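Local structure of probable benzoylformate decarboxylase (Rhodococcus jostii, 7ORX) at residues 375-380 with 396-401; 429-434 with 455-460; 485-490 with 521-526. The protein belongs to the family of thiamine diphosphate-dependent enzymes and binds thiamine diphosphate together with a sodium ion. All coordinates share one frame; numbering follows the deposited sequence.

Contact 1: 375-380 with 396-401; sequences YVNEST and GSYYFP. With TPP (thiamine diphosphate), chain I.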
loop_
_atom_site.group_PDB
_atom_site.type_symbol
_atom_site.label_atom_id
_atom_site.label_comp_id
_atom_site.label_asym_id
_atom_site.label_seq_id
_atom_site.Cartn_x
_atom_site.Cartn_y
_atom_site.Cartn_z
ATOM N N TYR C 375 -28.212 25.420 0.779
ATOM C CA TYR C 375 -28.832 24.184 1.313
ATOM C C TYR C 375 -27.787 23.086 1.390
ATOM O O TYR C 375 -27.274 22.716 0.357
ATOM C CB TYR C 375 -30.052 23.762 0.488
ATOM C CG TYR C 375 -31.139 24.807 0.473
ATOM C CD1 TYR C 375 -32.062 24.923 1.496
ATOM C CD2 TYR C 375 -31.199 25.737 -0.538
ATOM C CE1 TYR C 375 -33.047 25.907 1.474
ATOM C CE2 TYR C 375 -32.154 26.731 -0.568
ATOM C CZ TYR C 375 -33.096 26.818 0.429
ATOM O OH TYR C 375 -34.030 27.817 0.353
ATOM N N VAL C 376 -27.529 22.556 2.576
ATOM C CA VAL C 376 -26.724 21.318 2.716
ATOM C C VAL C 376 -27.692 20.152 2.921
ATOM O O VAL C 376 -28.267 20.024 4.008
ATOM C CB VAL C 376 -25.700 21.435 3.849
ATOM C CG1 VAL C 376 -24.947 20.144 4.086
ATOM C CG2 VAL C 376 -24.713 22.563 3.602
ATOM N N ASN C 377 -27.850 19.334 1.886
ATOM C CA ASN C 377 -28.816 18.220 1.751
ATOM C C ASN C 377 -28.152 16.892 2.093
ATOM O O ASN C 377 -27.133 16.599 1.529
ATOM C CB ASN C 377 -29.298 18.150 0.307
ATOM C CG ASN C 377 -30.519 17.289 0.159
ATOM O OD1 ASN C 377 -30.566 16.197 0.703
ATOM N ND2 ASN C 377 -31.532 17.786 -0.524
ATOM N N GLU C 378 -28.733 16.093 2.969
ATOM C CA GLU C 378 -28.309 14.691 3.182
ATOM C C GLU C 378 -29.573 13.907 3.507
ATOM O O GLU C 378 -29.717 13.422 4.625
ATOM C CB GLU C 378 -27.240 14.627 4.264
ATOM C CG GLU C 378 -26.554 13.265 4.343
ATOM C CD GLU C 378 -25.379 13.210 5.325
ATOM O OE1 GLU C 378 -24.187 13.163 4.830
ATOM O OE2 GLU C 378 -25.626 13.290 6.581
ATOM N N SER C 379 -30.502 13.911 2.565
ATOM C CA SER C 379 -31.873 13.340 2.684
ATOM C C SER C 379 -32.063 12.483 1.442
ATOM O O SER C 379 -32.371 13.060 0.359
ATOM C CB SER C 379 -32.932 14.402 2.792
ATOM O OG SER C 379 -34.226 13.823 2.914
ATOM N N THR C 380 -31.792 11.191 1.578
ATOM C CA THR C 380 -31.429 10.339 0.428
ATOM C C THR C 380 -32.677 10.039 -0.408
ATOM O O THR C 380 -32.545 10.078 -1.644
ATOM C CB THR C 380 -30.551 9.186 0.927
ATOM O OG1 THR C 380 -31.095 8.711 2.142
ATOM C CG2 THR C 380 -29.131 9.633 1.227
ATOM N N GLY C 396 -23.063 28.336 -5.231
ATOM C CA GLY C 396 -22.853 27.755 -3.900
ATOM C C GLY C 396 -24.145 27.636 -3.106
ATOM O O GLY C 396 -24.054 27.776 -1.887
ATOM N N SER C 397 -25.256 27.271 -3.753
ATOM C CA SER C 397 -26.587 27.177 -3.116
ATOM C C SER C 397 -26.960 25.757 -2.682
ATOM O O SER C 397 -27.929 25.651 -1.906
ATOM C CB SER C 397 -27.630 27.730 -4.010
ATOM O OG SER C 397 -27.419 29.118 -4.186
ATOM N N TYR C 398 -26.236 24.725 -3.114
ATOM C CA TYR C 398 -26.536 23.297 -2.832
ATOM C C TYR C 398 -25.226 22.515 -2.638
ATOM O O TYR C 398 -24.337 22.618 -3.479
ATOM C CB TYR C 398 -27.349 22.699 -3.982
ATOM C CG TYR C 398 -27.806 21.277 -3.775
ATOM C CD1 TYR C 398 -28.961 21.009 -3.081
ATOM C CD2 TYR C 398 -27.096 20.191 -4.256
ATOM C CE1 TYR C 398 -29.398 19.721 -2.866
ATOM C CE2 TYR C 398 -27.517 18.882 -4.042
ATOM C CZ TYR C 398 -28.682 18.656 -3.349
ATOM O OH TYR C 398 -29.137 17.395 -3.100
ATOM N N TYR C 399 -25.153 21.750 -1.556
ATOM C CA TYR C 399 -24.110 20.738 -1.283
ATOM C C TYR C 399 -24.813 19.452 -0.830
ATOM O O TYR C 399 -25.705 19.499 -0.041
ATOM C CB TYR C 399 -23.091 21.240 -0.252
ATOM C CG TYR C 399 -22.458 22.527 -0.676
ATOM C CD1 TYR C 399 -21.432 22.551 -1.575
ATOM C CD2 TYR C 399 -22.940 23.737 -0.242
ATOM C CE1 TYR C 399 -20.857 23.735 -2.014
ATOM C CE2 TYR C 399 -22.399 24.937 -0.675
ATOM C CZ TYR C 399 -21.344 24.931 -1.552
ATOM O OH TYR C 399 -20.864 26.125 -1.927
ATOM N N PHE C 400 -24.366 18.318 -1.359
ATOM C CA PHE C 400 -24.809 16.948 -1.015
ATOM C C PHE C 400 -23.539 16.089 -0.998
ATOM O O PHE C 400 -22.652 16.282 -1.803
ATOM C CB PHE C 400 -25.875 16.507 -2.030
ATOM C CG PHE C 400 -26.375 15.103 -1.849
ATOM C CD1 PHE C 400 -25.606 14.021 -2.181
ATOM C CD2 PHE C 400 -27.618 14.854 -1.300
ATOM C CE1 PHE C 400 -26.066 12.725 -1.988
ATOM C CE2 PHE C 400 -28.074 13.560 -1.085
ATOM C CZ PHE C 400 -27.284 12.493 -1.409
ATOM N N PRO C 401 -23.421 15.091 -0.107
ATOM C CA PRO C 401 -22.200 14.306 -0.006
ATOM C C PRO C 401 -21.828 13.664 -1.345
ATOM O O PRO C 401 -22.627 12.903 -1.864
ATOM C CB PRO C 401 -22.529 13.223 1.046
ATOM C CG PRO C 401 -24.025 13.243 1.175
ATOM C CD PRO C 401 -24.427 14.662 0.870
HETATM N "N1'" TPP I . -23.513 4.239 5.913
HETATM C "C2'" TPP I . -22.916 5.331 5.421
HETATM C CM2 TPP I . -21.771 5.912 6.184
HETATM N "N3'" TPP I . -23.262 5.938 4.286
HETATM C "C4'" TPP I . -24.278 5.410 3.585
HETATM N "N4'" TPP I . -24.598 6.038 2.445
HETATM C "C5'" TPP I . -24.984 4.266 4.029
HETATM C "C6'" TPP I . -24.528 3.717 5.212
HETATM C "C7'" TPP I . -26.155 3.662 3.270
HETATM N N3 TPP I . -27.365 4.520 3.255
HETATM C C2 TPP I . -27.781 5.141 2.147
HETATM S S1 TPP I . -29.248 6.001 2.366
HETATM C C5 TPP I . -29.280 5.477 4.023
HETATM C C4 TPP I . -28.175 4.766 4.367
HETATM C CM4 TPP I . -27.853 4.252 5.739
HETATM C C6 TPP I . -30.469 5.770 4.896
HETATM C C7 TPP I . -30.426 7.128 5.533
HETATM O O7 TPP I . -31.653 7.790 5.173
HETATM P PA TPP I . -32.182 9.059 5.985
HETATM O O1A TPP I . -31.185 10.085 6.414
HETATM O O2A TPP I . -33.006 8.461 7.075
HETATM O O3A TPP I . -33.078 9.656 4.797
HETATM P PB TPP I . -34.313 8.963 3.992
HETATM O O1B TPP I . -34.845 9.978 2.994
HETATM O O2B TPP I . -33.777 7.708 3.336
HETATM O O3B TPP I . -35.318 8.649 5.080
#

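Contact 2: 429-434 with 455-460; sequences IGDGSA and ILNNGT. With NA (sodium ion), chain J; TPP (thiamine diphosphate), chain I.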
loop_
_atom_site.group_PDB
_atom_site.type_symbol
_atom_site.label_atom_id
_atom_site.label_comp_id
_atom_site.label_asym_id
_atom_site.label_seq_id
_atom_site.Cartn_x
_atom_site.Cartn_y
_atom_site.Cartn_z
ATOM N N ILE C 429 -31.549 17.242 6.581
ATOM C CA ILE C 429 -30.877 15.974 6.959
ATOM C C ILE C 429 -31.988 14.975 7.206
ATOM O O ILE C 429 -32.943 15.352 7.850
ATOM C CB ILE C 429 -30.048 16.199 8.238
ATOM C CG1 ILE C 429 -29.226 17.493 8.186
ATOM C CG2 ILE C 429 -29.186 14.995 8.577
ATOM C CD1 ILE C 429 -28.421 17.677 6.936
ATOM N N GLY C 430 -31.852 13.743 6.743
ATOM C CA GLY C 430 -32.764 12.675 7.180
ATOM C C GLY C 430 -32.508 12.265 8.619
ATOM O O GLY C 430 -31.413 12.528 9.117
ATOM N N ASP C 431 -33.455 11.561 9.238
ATOM C CA ASP C 431 -33.304 10.996 10.605
ATOM C C ASP C 431 -32.195 9.936 10.650
ATOM O O ASP C 431 -31.551 9.772 11.707
ATOM C CB ASP C 431 -34.649 10.474 11.135
ATOM C CG ASP C 431 -35.314 9.312 10.393
ATOM O OD1 ASP C 431 -35.200 9.237 9.100
ATOM O OD2 ASP C 431 -35.954 8.499 11.117
ATOM N N GLY C 432 -31.982 9.210 9.566
ATOM C CA GLY C 432 -30.856 8.265 9.468
ATOM C C GLY C 432 -29.523 8.997 9.443
ATOM O O GLY C 432 -28.717 8.731 10.324
ATOM N N SER C 433 -29.330 9.872 8.454
ATOM C CA SER C 433 -28.091 10.658 8.196
ATOM C C SER C 433 -27.658 11.449 9.427
ATOM O O SER C 433 -26.446 11.593 9.636
ATOM C CB SER C 433 -28.297 11.605 7.080
ATOM O OG SER C 433 -28.664 10.886 5.914
ATOM N N ALA C 434 -28.612 11.980 10.193
ATOM C CA ALA C 434 -28.273 12.928 11.261
ATOM C C ALA C 434 -27.407 12.224 12.302
ATOM O O ALA C 434 -26.602 12.891 12.896
ATOM C CB ALA C 434 -29.516 13.472 11.875
ATOM N N ILE C 455 -34.367 18.261 10.428
ATOM C CA ILE C 455 -34.343 16.776 10.386
ATOM C C ILE C 455 -35.644 16.349 9.710
ATOM O O ILE C 455 -36.657 16.687 10.237
ATOM C CB ILE C 455 -34.240 16.196 11.805
ATOM C CG1 ILE C 455 -33.028 16.715 12.586
ATOM C CG2 ILE C 455 -34.251 14.694 11.744
ATOM C CD1 ILE C 455 -31.730 16.575 11.867
ATOM N N LEU C 456 -35.603 15.695 8.560
ATOM C CA LEU C 456 -36.783 15.071 7.948
ATOM C C LEU C 456 -36.852 13.683 8.547
ATOM O O LEU C 456 -36.038 12.855 8.150
ATOM C CB LEU C 456 -36.631 14.978 6.440
ATOM C CG LEU C 456 -36.826 16.285 5.693
ATOM C CD1 LEU C 456 -35.631 17.170 5.852
ATOM C CD2 LEU C 456 -36.998 16.053 4.212
ATOM N N ASN C 457 -37.745 13.492 9.516
ATOM C CA ASN C 457 -37.854 12.247 10.307
ATOM C C ASN C 457 -39.010 11.402 9.771
ATOM O O ASN C 457 -40.162 11.690 10.158
ATOM C CB ASN C 457 -38.084 12.549 11.786
ATOM C CG ASN C 457 -38.187 11.284 12.619
ATOM O OD1 ASN C 457 -38.320 10.190 12.075
ATOM N ND2 ASN C 457 -38.088 11.422 13.932
ATOM N N ASN C 458 -38.718 10.369 8.977
ATOM C CA ASN C 458 -39.739 9.417 8.491
ATOM C C ASN C 458 -39.597 8.061 9.209
ATOM O O ASN C 458 -40.260 7.104 8.798
ATOM C CB ASN C 458 -39.807 9.390 6.960
ATOM C CG ASN C 458 -38.552 9.014 6.232
ATOM O OD1 ASN C 458 -37.595 8.565 6.839
ATOM N ND2 ASN C 458 -38.577 9.216 4.923
ATOM N N GLY C 459 -38.851 7.996 10.310
ATOM C CA GLY C 459 -38.744 6.809 11.184
ATOM C C GLY C 459 -37.958 5.659 10.561
ATOM O O GLY C 459 -37.911 4.594 11.188
ATOM N N THR C 460 -37.335 5.872 9.396
ATOM C CA THR C 460 -36.799 4.811 8.508
ATOM C C THR C 460 -35.565 5.306 7.717
ATOM O O THR C 460 -35.333 6.551 7.578
ATOM C CB THR C 460 -37.929 4.311 7.600
ATOM O OG1 THR C 460 -37.595 3.041 7.041
ATOM C CG2 THR C 460 -38.250 5.269 6.477
HETATM NA NA NA J . -35.497 8.506 7.102
HETATM N "N1'" TPP I . -23.513 4.239 5.913
HETATM C "C2'" TPP I . -22.916 5.331 5.421
HETATM C CM2 TPP I . -21.771 5.912 6.184
HETATM N "N3'" TPP I . -23.262 5.938 4.286
HETATM C "C4'" TPP I . -24.278 5.410 3.585
HETATM N "N4'" TPP I . -24.598 6.038 2.445
HETATM C "C5'" TPP I . -24.984 4.266 4.029
HETATM C "C6'" TPP I . -24.528 3.717 5.212
HETATM C "C7'" TPP I . -26.155 3.662 3.270
HETATM N N3 TPP I . -27.365 4.520 3.255
HETATM C C2 TPP I . -27.781 5.141 2.147
HETATM S S1 TPP I . -29.248 6.001 2.366
HETATM C C5 TPP I . -29.280 5.477 4.023
HETATM C C4 TPP I . -28.175 4.766 4.367
HETATM C CM4 TPP I . -27.853 4.252 5.739
HETATM C C6 TPP I . -30.469 5.770 4.896
HETATM C C7 TPP I . -30.426 7.128 5.533
HETATM O O7 TPP I . -31.653 7.790 5.173
HETATM P PA TPP I . -32.182 9.059 5.985
HETATM O O1A TPP I . -31.185 10.085 6.414
HETATM O O2A TPP I . -33.006 8.461 7.075
HETATM O O3A TPP I . -33.078 9.656 4.797
HETATM P PB TPP I . -34.313 8.963 3.992
HETATM O O1B TPP I . -34.845 9.978 2.994
HETATM O O2B TPP I . -33.777 7.708 3.336
HETATM O O3B TPP I . -35.318 8.649 5.080
HETATM O O HOH W 1 -35.851 10.810 6.693
#

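Contact 3: 485-490 with 521-526; sequences DFVHLA and LIEVRT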
loop_
_atom_site.group_PDB
_atom_site.type_symbol
_atom_site.label_atom_id
_atom_site.label_comp_id
_atom_site.label_asym_id
_atom_site.label_seq_id
_atom_site.Cartn_x
_atom_site.Cartn_y
_atom_site.Cartn_z
ATOM N N ASP C 485 -35.519 10.903 19.505
ATOM C CA ASP C 485 -36.046 12.281 19.671
ATOM C C ASP C 485 -34.909 13.275 19.401
ATOM O O ASP C 485 -34.092 13.478 20.305
ATOM C CB ASP C 485 -36.643 12.473 21.063
ATOM C CG ASP C 485 -37.474 13.748 21.221
ATOM O OD1 ASP C 485 -37.440 14.573 20.294
ATOM O OD2 ASP C 485 -38.186 13.907 22.265
ATOM N N PHE C 486 -34.890 13.910 18.228
ATOM C CA PHE C 486 -33.841 14.878 17.798
ATOM C C PHE C 486 -33.904 16.156 18.621
ATOM O O PHE C 486 -32.891 16.824 18.735
ATOM C CB PHE C 486 -33.959 15.181 16.304
ATOM C CG PHE C 486 -33.567 13.973 15.504
ATOM C CD1 PHE C 486 -32.237 13.719 15.226
ATOM C CD2 PHE C 486 -34.509 13.023 15.151
ATOM C CE1 PHE C 486 -31.869 12.582 14.536
ATOM C CE2 PHE C 486 -34.140 11.877 14.477
ATOM C CZ PHE C 486 -32.815 11.660 14.171
ATOM N N VAL C 487 -35.049 16.492 19.183
ATOM C CA VAL C 487 -35.164 17.653 20.106
ATOM C C VAL C 487 -34.320 17.346 21.340
ATOM O O VAL C 487 -33.542 18.196 21.707
ATOM C CB VAL C 487 -36.626 17.989 20.459
ATOM C CG1 VAL C 487 -36.714 19.041 21.548
ATOM C CG2 VAL C 487 -37.385 18.425 19.206
ATOM N N HIS C 488 -34.449 16.161 21.924
ATOM C CA HIS C 488 -33.649 15.718 23.094
ATOM C C HIS C 488 -32.170 15.716 22.704
ATOM O O HIS C 488 -31.347 16.141 23.520
ATOM C CB HIS C 488 -34.110 14.338 23.613
ATOM C CG HIS C 488 -35.186 14.408 24.636
ATOM N ND1 HIS C 488 -35.066 15.235 25.737
ATOM C CD2 HIS C 488 -36.374 13.760 24.754
ATOM C CE1 HIS C 488 -36.160 15.113 26.489
ATOM N NE2 HIS C 488 -36.994 14.237 25.879
ATOM N N LEU C 489 -31.834 15.268 21.501
ATOM C CA LEU C 489 -30.417 15.231 21.081
ATOM C C LEU C 489 -29.898 16.660 20.956
ATOM O O LEU C 489 -28.862 16.946 21.544
ATOM C CB LEU C 489 -30.288 14.454 19.780
ATOM C CG LEU C 489 -30.533 12.950 19.888
ATOM C CD1 LEU C 489 -30.032 12.271 18.623
ATOM C CD2 LEU C 489 -29.815 12.337 21.073
ATOM N N ALA C 490 -30.633 17.540 20.295
ATOM C CA ALA C 490 -30.257 18.966 20.141
ATOM C C ALA C 490 -30.007 19.595 21.510
ATOM O O ALA C 490 -29.008 20.273 21.688
ATOM C CB ALA C 490 -31.325 19.723 19.395
ATOM N N LEU C 521 -32.739 23.693 15.580
ATOM C CA LEU C 521 -33.096 22.416 14.949
ATOM C C LEU C 521 -34.607 22.323 14.909
ATOM O O LEU C 521 -35.224 22.482 15.965
ATOM C CB LEU C 521 -32.538 21.276 15.790
ATOM C CG LEU C 521 -32.826 19.900 15.215
ATOM C CD1 LEU C 521 -31.593 19.011 15.302
ATOM C CD2 LEU C 521 -34.025 19.270 15.883
ATOM N N ILE C 522 -35.171 22.027 13.751
ATOM C CA ILE C 522 -36.613 21.692 13.609
ATOM C C ILE C 522 -36.701 20.224 13.234
ATOM O O ILE C 522 -36.177 19.886 12.212
ATOM C CB ILE C 522 -37.238 22.566 12.527
ATOM C CG1 ILE C 522 -37.207 24.035 12.921
ATOM C CG2 ILE C 522 -38.629 22.111 12.214
ATOM C CD1 ILE C 522 -37.271 24.959 11.726
ATOM N N GLU C 523 -37.366 19.394 14.031
ATOM C CA GLU C 523 -37.620 17.986 13.671
ATOM C C GLU C 523 -38.974 17.967 12.990
ATOM O O GLU C 523 -39.919 18.269 13.638
ATOM C CB GLU C 523 -37.581 17.090 14.897
ATOM C CG GLU C 523 -37.863 15.643 14.567
ATOM C CD GLU C 523 -38.034 14.714 15.775
ATOM O OE1 GLU C 523 -37.727 15.151 16.914
ATOM O OE2 GLU C 523 -38.476 13.542 15.594
ATOM N N VAL C 524 -39.037 17.743 11.697
ATOM C CA VAL C 524 -40.305 17.645 10.932
ATOM C C VAL C 524 -40.641 16.170 10.873
ATOM O O VAL C 524 -39.780 15.421 10.470
ATOM C CB VAL C 524 -40.160 18.188 9.504
ATOM C CG1 VAL C 524 -41.439 18.021 8.720
ATOM C CG2 VAL C 524 -39.716 19.635 9.507
ATOM N N ARG C 525 -41.853 15.785 11.233
ATOM C CA ARG C 525 -42.371 14.425 10.978
ATOM C C ARG C 525 -42.787 14.381 9.507
ATOM O O ARG C 525 -43.629 15.207 9.096
ATOM C CB ARG C 525 -43.525 14.107 11.934
ATOM C CG ARG C 525 -43.764 12.619 12.093
ATOM C CD ARG C 525 -45.060 12.187 11.442
ATOM N NE ARG C 525 -46.178 12.158 12.395
ATOM C CZ ARG C 525 -46.704 11.064 12.965
ATOM N NH1 ARG C 525 -46.209 9.863 12.704
ATOM N NH2 ARG C 525 -47.738 11.175 13.796
ATOM N N THR C 526 -42.196 13.468 8.734
ATOM C CA THR C 526 -42.432 13.320 7.271
ATOM C C THR C 526 -43.046 11.953 6.973
ATOM O O THR C 526 -42.952 11.051 7.854
ATOM C CB THR C 526 -41.144 13.512 6.457
ATOM O OG1 THR C 526 -40.196 12.539 6.888
ATOM C CG2 THR C 526 -40.566 14.907 6.585
#

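Contact 1: 375-380 with 396-401
Y375-N377 and Y398-F400 run side by side in a parallel beta-alpha-beta unit, made of strand 374-378, helix 383-389 and strand 398-399, whose first strand leads into the thiamine diphosphate pocket. Three backbone bonds set the register: Y375 N to S397 O (2.7 Å), Y399 N to Y375 O (3.0 Å) and N377 N to Y399 O (2.9 Å). Side chains alternate across the ladder, Y375 and Y398 on one face, V376 and Y399 on the other. The Y398 CG is anti to the backbone N (chi1 -176°), and the ring reaches forward to N377, where CE1 lies 3.5 Å from N377 CB. Its phenol oxygen also touches the N377 amide, whose plane is tilted 60° from the ring. N377 OD1 sits in plane at the edge of the F400 ring, 3.8 Å from F400 CD2. The same oxygen accepts S379 N at 2.9 Å in an Asx turn, which ties the amide to the bend where the strand ends. P401 CD lies over one face of the F400 ring, offset toward the rim, and P401 CG packs 3.7 Å from E378 OE1. That carboxylate oxygen has its main partner in F408 N. Beyond the turn, T380 OG1 makes a weak hydrogen bond of 3.1 Å to O2B of the diphosphate. Such a strand end, turning directly into a ligand-binding loop, is typical of the parallel alpha/beta domains that bind thiamine diphosphate.

Contact 2: 429-434 with 455-460
D431 holds its CG between the backbone N and the carbonyl carbon (chi1 63°), whereas N457 CG is anti to its own N (chi1 -179°); the two side chains meet at about a right angle, carboxylate and amide planes 29° apart. D431 OD2 and N457 OD1, both acceptors, lie 3.1 Å apart without bonding. N457 OD1 instead takes G459 N at 2.9 Å, an Asx turn that bends the chain toward the metal, while N457 ND2 is held by E523. The other carboxylate oxygen, D431 OD1, binds the sodium ion at 2.1 Å. T460 O binds it from the second segment at 2.0 Å, and N458, a water and the diphosphate oxygens O2A and O3B complete the site. Sequence and geometry match the GDG...NN metal and diphosphate motif of thiamine diphosphate enzymes, the GDG running from the last residue of strand 425-430 into the following turn and the asparagine pair spanning the end of strand 452-457. These parallel strands are joined by L456 N to I429 O (2.8 Å) and, weakly, by D431 N to L456 O. Past the first strand, G432 N donates to diphosphate O2A at 2.8 Å and S433 N to O1A at 2.8 Å, two backbone donors gripping anionic oxygens. On the sheet face carrying I429 and I455, the I455 CD1 methyl packs against A434 CB (3.8 Å) and I429 CB.

Contact 3: 485-490 with 521-526
E523 reaches from its strand to the first turn of helix 486-493, where its OE1 receives a weak hydrogen bond from F486 N at 3.4 Å. Its CG is anti to the backbone N (chi1 179°) and the chain beyond stays extended, taking the carboxylate to the F486 ring at about a right angle. E523 CD lies in plane at the ring edge, 4.0 Å from F486 CD2, with carboxylate and ring planes 81° apart. V487 CG2 approaches the same OE1 at 4.0 Å. Further along the helix the contact is apolar: L521 CD2 packs on F486 CB at 4.1 Å, and L521 CB meets A490 CB, one helical turn on, at 4.1 Å.

D485 is the N-cap of the helix, its OD1 accepting V487 N at 3.3 Å. This brings D485 OD1 to 3.4 Å from E523 OE1, a proximity of like charges that the positive end of the helix dipole probably eases. The other oxygen, E523 OE2, has its partner in N457 on a neighbouring strand. Regular helix bonds, among them A490 N to F486 O, fix the turn that bears F486 and A490. Helix segment 486-490 and strand 521-525 run nearly antiparallel, at 168°, with axes 8.7 Å apart. The strand lies between 452-457 and 496-500 in the parallel sheet; the helix packs F486 onto I455 on one side and, through H488 and L489, meets a second subunit on another.

How the contacts relate
All three contacts reach one parallel sheet, crossed in the order 398-399, 374-378, 425-430, 452-457, 520-525, 496-500, contact 3 through strand 520-525 alone. Contacts 1 and 2 are buried strand pairs that converge on thiamine diphosphate, and they touch where E378 O probably accepts G430 N. Contact 3 is only partly buried, joins a helix to a strand, and borders a second subunit. Contacts 2 and 3 meet on neighbouring strands, where N457 N probably donates to V524 O. Chemistry follows place: backbone ladder with aromatic packing in contact 1, sodium coordination and backbone bonds to the diphosphate in contact 2, helix capping beside apolar packing in contact 3.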